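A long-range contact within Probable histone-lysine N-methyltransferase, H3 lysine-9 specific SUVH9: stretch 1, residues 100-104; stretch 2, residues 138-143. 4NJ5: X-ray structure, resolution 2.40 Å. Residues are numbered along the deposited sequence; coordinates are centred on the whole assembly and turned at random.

Stretch 1 100-104: QSGID
Stretch 2 (138-143) MYTGQG

How do the two backbones lie? Strand residues M138 to T140 run into a loop from G141 to G143, while S101 and G102 form a loop leading into a strand at I103. The two chains run across each other. The nearest CA atoms across the contact, G102 CA and Q142 CA, stay 7.0 Å apart, a gap that side chains must span. M138 lies out of reach.

What does Y139 bring? Its backbone is extended (phi/psi -102/130), its CB points toward stretch 1, and chi1 of -169° (t) with chi2 of 85° places Y139 OH 3.3 Å from G102 C. A CB on G102 (phi/psi -72/-44) would sit 2.3 Å from Y139 OH, a clash that the glycine avoids. I103, at -100/125 with chi1 -54° (m) and chi2 158° (t), approaches the ring obliquely: I103 CG1 is 3.9 Å from Y139 CE2, an apolar contact in a buried setting.

How does the chain pass from Y139 to the loop? T140 (-95/134, chi1 -55°, m) turns its CB away from stretch 1. G141 follows at -63/172, and its CA touches the tip of I103 loosely, 4.5 Å from I103 CD1.

Why is Q142 central to the bonding? At -113/-177, its CB points toward stretch 1, and chi1 69° (p), chi2 -167° (t) and chi3 15° bring OE1 to I103. The amide oxygen Q142 OE1 accepts a nearly straight hydrogen bond from I103 N, at 3.1 Å and 167°, so a side chain satisfies a backbone donor. G102 N is 3.3 Å from the same OE1, and S101 CB packs 3.8 Å from Q142 OE1. A water donates to I103 O at 2.6 Å and accepts a weak bond from Q142 NE2 at 3.3 Å, bridging the amide to I103. G143, at 92/155, leaves the contact.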

# COMPACT_ATOMS: atom_id res chain seq x y z
N GLN A 100 11.07 -12.89 15.03
CA GLN A 100 10.79 -12.62 16.45
C GLN A 100 12.00 -12.07 17.19
O GLN A 100 11.95 -11.86 18.40
CB GLN A 100 10.30 -13.88 17.16
CG GLN A 100 8.95 -14.39 16.72
CD GLN A 100 8.50 -15.56 17.56
OE1 GLN A 100 8.36 -16.68 17.06
NE2 GLN A 100 8.28 -15.32 18.85
N SER A 101 13.10 -11.87 16.48
CA SER A 101 14.32 -11.37 17.09
C SER A 101 14.68 -10.00 16.54
O SER A 101 14.39 -9.70 15.39
CB SER A 101 15.48 -12.34 16.84
OG SER A 101 15.14 -13.66 17.23
N GLY A 102 15.30 -9.18 17.38
CA GLY A 102 15.71 -7.86 16.96
C GLY A 102 16.90 -7.91 16.01
O GLY A 102 16.92 -7.22 14.99
N ILE A 103 17.87 -8.75 16.34
CA ILE A 103 19.10 -8.83 15.55
C ILE A 103 19.09 -10.01 14.59
O ILE A 103 18.89 -11.15 15.00
CB ILE A 103 20.33 -8.96 16.45
CG1 ILE A 103 20.37 -7.83 17.49
CG2 ILE A 103 21.61 -8.99 15.62
CD1 ILE A 103 21.20 -8.16 18.71
N ASP A 104 19.31 -9.72 13.31
CA ASP A 104 19.60 -10.78 12.35
C ASP A 104 21.09 -10.72 11.99
O ASP A 104 21.68 -9.63 11.90
CB ASP A 104 18.74 -10.63 11.10
CG ASP A 104 18.84 -11.83 10.18
OD1 ASP A 104 19.30 -12.89 10.65
OD2 ASP A 104 18.45 -11.73 8.99
N MET A 138 20.07 4.31 20.10
CA MET A 138 20.66 3.60 21.23
C MET A 138 20.00 2.23 21.34
O MET A 138 18.89 2.11 21.86
CB MET A 138 20.50 4.38 22.53
CG MET A 138 21.18 5.75 22.52
SD MET A 138 22.94 5.69 22.16
CE MET A 138 23.40 7.40 22.39
N TYR A 139 20.68 1.21 20.84
CA TYR A 139 20.09 -0.11 20.68
C TYR A 139 20.52 -1.09 21.77
O TYR A 139 21.70 -1.24 22.06
CB TYR A 139 20.47 -0.67 19.30
CG TYR A 139 19.70 -1.91 18.92
CD1 TYR A 139 18.45 -1.83 18.32
CD2 TYR A 139 20.22 -3.17 19.16
CE1 TYR A 139 17.75 -2.96 17.97
CE2 TYR A 139 19.53 -4.31 18.81
CZ TYR A 139 18.29 -4.20 18.22
OH TYR A 139 17.61 -5.34 17.87
N THR A 140 19.54 -1.77 22.36
CA THR A 140 19.82 -2.75 23.40
C THR A 140 19.91 -4.16 22.81
O THR A 140 19.06 -4.56 22.01
CB THR A 140 18.74 -2.74 24.49
OG1 THR A 140 18.61 -1.41 25.01
CG2 THR A 140 19.12 -3.69 25.62
N GLY A 141 20.93 -4.90 23.22
CA GLY A 141 21.11 -6.28 22.78
C GLY A 141 19.98 -7.19 23.22
O GLY A 141 19.12 -6.79 24.00
N GLN A 142 20.00 -8.43 22.73
CA GLN A 142 18.90 -9.36 22.99
C GLN A 142 19.32 -10.55 23.86
O GLN A 142 20.46 -10.61 24.34
CB GLN A 142 18.32 -9.87 21.67
CG GLN A 142 19.27 -10.79 20.89
CD GLN A 142 18.81 -11.04 19.47
OE1 GLN A 142 17.95 -10.34 18.95
NE2 GLN A 142 19.40 -12.05 18.83
N GLY A 143 18.39 -11.47 24.07
CA GLY A 143 18.67 -12.69 24.81
C GLY A 143 18.39 -12.59 26.29
O GLY A 143 18.42 -11.50 26.87
O HOH W 1 18.83 -13.56 15.95